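Local structure of protein spaetzle C-106 (4LXR) at the interface of chains C and A and the interface of chains B and A. The protein acts, as a disulfide-linked homodimeric cytokine, as the ligand that activates the Toll receptor in embryonic dorsal-ventral patterning and antifungal immunity. Residues are numbered along the deposited sequence; one frame, centred on the assembly and turned at random. Chains: chain A/B, Protein spaetzle C-106; chain C, Protein toll.

Contact 1: the interface of chains C and A. Residues chain C 104, 129, 131, 153; chain A 5, 7, 11.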
loop_
_atom_site.group_PDB
_atom_site.type_symbol
_atom_site.label_atom_id
_atom_site.label_comp_id
_atom_site.label_asym_id
_atom_site.label_seq_id
_atom_site.Cartn_x
_atom_site.Cartn_y
_atom_site.Cartn_z
ATOM N N ILE C 104 14.363 30.793 -21.304
ATOM C CA ILE C 104 14.857 30.380 -19.988
ATOM C C ILE C 104 16.385 30.357 -20.065
ATOM O O ILE C 104 16.964 29.829 -21.016
ATOM C CB ILE C 104 14.310 28.995 -19.625
ATOM C CG1 ILE C 104 12.803 29.097 -19.342
ATOM C CG2 ILE C 104 15.079 28.363 -18.451
ATOM C CD1 ILE C 104 12.067 27.854 -19.633
ATOM N N ARG C 129 12.945 33.750 -17.942
ATOM C CA ARG C 129 13.451 33.304 -16.649
ATOM C C ARG C 129 14.965 33.376 -16.621
ATOM O O ARG C 129 15.629 32.907 -17.542
ATOM C CB ARG C 129 13.010 31.868 -16.320
ATOM C CG ARG C 129 13.854 31.266 -15.176
ATOM C CD ARG C 129 13.119 30.151 -14.381
ATOM N NE ARG C 129 13.039 28.883 -15.094
ATOM C CZ ARG C 129 13.990 27.942 -15.126
ATOM N NH1 ARG C 129 15.166 28.109 -14.506
ATOM N NH2 ARG C 129 13.758 26.813 -15.800
ATOM N N THR C 131 18.162 32.393 -13.992
ATOM C CA THR C 131 18.376 31.614 -12.779
ATOM C C THR C 131 19.848 31.305 -12.644
ATOM O O THR C 131 20.474 30.813 -13.593
ATOM C CB THR C 131 17.571 30.300 -12.848
ATOM O OG1 THR C 131 16.167 30.601 -12.770
ATOM C CG2 THR C 131 17.958 29.343 -11.722
ATOM N N GLU C 153 10.536 35.584 -14.163
ATOM C CA GLU C 153 11.116 34.894 -13.036
ATOM C C GLU C 153 12.573 35.235 -12.937
ATOM O O GLU C 153 13.307 35.127 -13.917
ATOM C CB GLU C 153 10.943 33.343 -13.158
ATOM C CG GLU C 153 11.639 32.559 -11.996
ATOM C CD GLU C 153 11.182 31.066 -11.906
ATOM O OE1 GLU C 153 11.840 30.237 -11.226
ATOM O OE2 GLU C 153 10.169 30.720 -12.537
ATOM N N ASP A 5 5.387 25.677 -19.055
ATOM C CA ASP A 5 6.674 25.100 -18.718
ATOM C C ASP A 5 6.471 24.227 -17.494
ATOM O O ASP A 5 5.859 24.650 -16.523
ATOM C CB ASP A 5 7.658 26.219 -18.392
ATOM C CG ASP A 5 9.080 25.726 -18.203
ATOM O OD1 ASP A 5 9.516 24.779 -18.901
ATOM O OD2 ASP A 5 9.773 26.315 -17.362
ATOM N N ARG A 7 7.946 22.388 -14.237
ATOM C CA ARG A 7 9.086 22.484 -13.356
ATOM C C ARG A 7 9.166 21.189 -12.548
ATOM O O ARG A 7 8.150 20.598 -12.214
ATOM C CB ARG A 7 8.940 23.684 -12.425
ATOM C CG ARG A 7 8.743 25.006 -13.143
ATOM C CD ARG A 7 9.935 25.376 -14.045
ATOM N NE ARG A 7 11.139 25.723 -13.293
ATOM C CZ ARG A 7 11.358 26.925 -12.747
ATOM N NH1 ARG A 7 12.480 27.166 -12.086
ATOM N NH2 ARG A 7 10.438 27.881 -12.844
ATOM N N ARG A 11 16.934 18.982 -10.346
ATOM C CA ARG A 11 17.635 19.186 -11.602
ATOM C C ARG A 11 18.253 17.875 -12.081
ATOM O O ARG A 11 18.916 17.169 -11.310
ATOM C CB ARG A 11 18.735 20.212 -11.427
ATOM C CG ARG A 11 18.251 21.604 -11.076
ATOM C CD ARG A 11 19.410 22.550 -11.202
ATOM N NE ARG A 11 19.043 23.917 -10.879
ATOM C CZ ARG A 11 19.750 24.976 -11.248
ATOM N NH1 ARG A 11 19.353 26.191 -10.902
ATOM N NH2 ARG A 11 20.853 24.818 -11.969
HETATM O O HOH W 1 11.002 28.243 -16.205
#
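C:Arg129 and A:Arg7 meet tip to tip with their guanidinium planes stacked, 6° apart, where the N-terminal segment of the cystine-knot ligand lies against the leucine-rich-repeat ectodomain of Toll. The receptor side chains rise from three strands, 102-106, 127-131 and 151-155. C:Arg129 starts with CB beside the side chain of C:Ile104, 4.1 Å from its CG1. CG stands anti to the backbone N (chi1 164°), and CD of C:Arg129 then passes 3.4 Å from OE1 of the C:Glu153 carboxylate. A bend at chi3 turns the flat group broadside to the ligand. One face takes NH1 of A:Arg7 over its centre, 3.5 Å from CZ of C:Arg129; the opposite face is covered by the CG2 methyl of C:Ile104, displaced toward the rim. NE of C:Arg129 turns to a water that is itself 2.6 Å from OD2 of A:Asp5, a carboxylate whose charge may help offset the paired guanidinium groups. NH2 of C:Arg129 reaches the same water weakly. NH1 of C:Arg129 donates in the guanidinium plane to the hydroxyl OG1 of C:Thr131 (3.2 Å, 168° at H), a nearly straight bond that helps fix the rotation of the tip.

C:Glu153, whose carboxylate sits at the edge of the A:Arg7 guanidinium, probably offsets part of the charge of the stacked pair. NH2 of A:Arg7 donates to OE2 of C:Glu153 at 2.9 Å, the short arm of a salt bridge. OE1 receives longer bonds from both NH1 and NH2, arriving from one face of the carboxylate on its syn side. Nearby, A:Asp5 meets the CD1 methyl of C:Ile104 with OD2 at 3.6 Å, and the extended A:Arg11 brings NH1 up to the CG2 methyl of C:Thr131.

Contact 2: the interface of chains B and A. Residues chain B 9, 56, 58-60; chain A 59-60, 64, 103.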
loop_
_atom_site.group_PDB
_atom_site.type_symbol
_atom_site.label_atom_id
_atom_site.label_comp_id
_atom_site.label_asym_id
_atom_site.label_seq_id
_atom_site.Cartn_x
_atom_site.Cartn_y
_atom_site.Cartn_z
ATOM N N LEU B 9 6.592 11.928 -4.290
ATOM C CA LEU B 9 5.378 12.724 -4.421
ATOM C C LEU B 9 4.316 12.034 -5.254
ATOM O O LEU B 9 3.125 12.282 -5.080
ATOM C CB LEU B 9 5.714 14.074 -5.033
ATOM C CG LEU B 9 6.593 14.970 -4.174
ATOM C CD1 LEU B 9 7.073 16.061 -5.043
ATOM C CD2 LEU B 9 5.782 15.531 -3.010
ATOM N N PHE B 56 0.592 15.817 -1.548
ATOM C CA PHE B 56 1.142 17.064 -1.022
ATOM C C PHE B 56 0.916 18.193 -2.030
ATOM O O PHE B 56 1.756 19.072 -2.184
ATOM C CB PHE B 56 2.642 16.920 -0.692
ATOM C CG PHE B 56 2.934 15.794 0.258
ATOM C CD1 PHE B 56 2.600 15.902 1.602
ATOM C CD2 PHE B 56 3.500 14.610 -0.193
ATOM C CE1 PHE B 56 2.847 14.851 2.487
ATOM C CE2 PHE B 56 3.747 13.553 0.688
ATOM C CZ PHE B 56 3.414 13.679 2.029
ATOM N N ALA B 58 -1.048 20.593 -1.969
ATOM C CA ALA B 58 -1.238 21.873 -1.300
ATOM C C ALA B 58 0.049 22.480 -0.726
ATOM O O ALA B 58 -0.006 23.495 -0.033
ATOM C CB ALA B 58 -2.262 21.709 -0.187
ATOM N N ASN B 59 1.189 21.853 -1.004
ATOM C CA ASN B 59 2.451 22.192 -0.353
ATOM C C ASN B 59 3.402 23.005 -1.228
ATOM O O ASN B 59 4.515 23.301 -0.810
ATOM C CB ASN B 59 3.169 20.892 0.068
ATOM C CG ASN B 59 2.541 20.254 1.296
ATOM O OD1 ASN B 59 1.438 19.677 1.235
ATOM N ND2 ASN B 59 3.226 20.374 2.430
ATOM N N PHE B 60 2.974 23.332 -2.448
ATOM C CA PHE B 60 3.841 23.960 -3.443
ATOM C C PHE B 60 3.477 25.430 -3.584
ATOM O O PHE B 60 2.417 25.828 -3.129
ATOM C CB PHE B 60 3.760 23.192 -4.772
ATOM C CG PHE B 60 4.334 21.803 -4.669
ATOM C CD1 PHE B 60 5.710 21.623 -4.551
ATOM C CD2 PHE B 60 3.501 20.692 -4.611
ATOM C CE1 PHE B 60 6.251 20.359 -4.422
ATOM C CE2 PHE B 60 4.033 19.406 -4.469
ATOM C CZ PHE B 60 5.406 19.240 -4.379
ATOM N N ASN A 59 7.850 24.532 1.881
ATOM C CA ASN A 59 6.629 24.343 2.675
ATOM C C ASN A 59 6.334 22.857 2.965
ATOM O O ASN A 59 5.244 22.361 2.696
ATOM C CB ASN A 59 5.405 25.007 1.999
ATOM C CG ASN A 59 4.143 24.944 2.866
ATOM O OD1 ASN A 59 4.240 24.791 4.085
ATOM N ND2 ASN A 59 2.950 25.075 2.240
ATOM N N PHE A 60 7.319 22.156 3.511
ATOM C CA PHE A 60 7.122 20.818 4.050
ATOM C C PHE A 60 7.521 20.903 5.520
ATOM O O PHE A 60 8.261 21.818 5.891
ATOM C CB PHE A 60 7.965 19.763 3.291
ATOM C CG PHE A 60 7.431 19.433 1.901
ATOM C CD1 PHE A 60 6.342 18.580 1.743
ATOM C CD2 PHE A 60 8.019 19.972 0.771
ATOM C CE1 PHE A 60 5.851 18.275 0.477
ATOM C CE2 PHE A 60 7.524 19.686 -0.513
ATOM C CZ PHE A 60 6.445 18.833 -0.658
ATOM N N TYR A 64 10.907 16.550 7.187
ATOM C CA TYR A 64 10.872 15.898 5.869
ATOM C C TYR A 64 12.222 15.945 5.150
ATOM O O TYR A 64 12.486 15.105 4.297
ATOM C CB TYR A 64 9.784 16.468 4.954
ATOM C CG TYR A 64 8.380 15.989 5.237
ATOM C CD1 TYR A 64 8.020 15.488 6.488
ATOM C CD2 TYR A 64 7.413 16.031 4.246
ATOM C CE1 TYR A 64 6.733 15.068 6.743
ATOM C CE2 TYR A 64 6.134 15.604 4.483
ATOM C CZ TYR A 64 5.797 15.126 5.730
ATOM O OH TYR A 64 4.510 14.727 5.955
ATOM N N LEU A 103 11.143 12.523 0.375
ATOM C CA LEU A 103 10.724 13.119 1.636
ATOM C C LEU A 103 10.878 12.092 2.758
ATOM O O LEU A 103 10.439 10.958 2.619
ATOM C CB LEU A 103 9.265 13.568 1.547
ATOM C CG LEU A 103 8.878 14.386 0.311
ATOM C CD1 LEU A 103 7.371 14.544 0.230
ATOM C CD2 LEU A 103 9.573 15.751 0.307
HETATM O O HOH W 2 7.071 23.364 -0.841
HETATM O O HOH W 3 1.963 25.982 -0.376
#
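A:Phe60 packs against B:Phe56 in the dimer interface of this cystine-knot cytokine. The A:Phe60 ring comes edge-on, its CE1 lying 3.7 Å from CB of B:Phe56 and against CG, with the two side chains crossing at about a right angle. CG of A:Phe60 lies beside its backbone N (chi1 -74°), which turns the ring toward the partner; CD2 of A:Leu103 sits over the centre of one face. The CZ atoms of A:Phe60 and B:Phe60 approach to 3.9 Å, a contact between equivalent residues that suggests closeness to the two-fold axis. At its far end, CE1 of B:Phe56 reaches the edge of the A:Tyr64 ring in that ring's plane, 3.9 Å from CE2.

Aliphatic contact extends the patch. CD1 of A:Leu103 touches CD2 of B:Leu9 at 3.7 Å and also reaches CE2 of B:Phe56.

Polar bonds border the hydrophobic cluster. The amide nitrogen ND2 of B:Asn59 donates to the backbone O of A:Asn59 (2.8 Å), in the carbonyl plane though tilted from its own amide plane; that amide runs nearly parallel to the A:Phe60 ring, 13° apart. With CG anti to its backbone N (chi1 -175°), A:Asn59 extends its ND2 to a water 2.9 Å away that also meets O of B:Phe60 and O of B:Ala58, while a second water joins N of A:Asn59 to O of B:Asn59.

Contact 1 and contact 2 lie about 20 Å apart, measured between the centres of their C-alpha atoms, and have chain A in common but no residue. Contact 1 uses strand 5-7 of that chain and the nearby A:Arg11; contact 2 uses residues 59-60, the 3-10 helix 62-64 and A:Leu103, just after strand 95-102. Leu9 of the same N-terminal segment, taken here from chain B, packs against the other protomer; by two-fold symmetry each protomer should make such a contact. In the patches described, different residues of chain A serve receptor and dimer, so one protomer does both at once in the complex of one Toll with a homodimer.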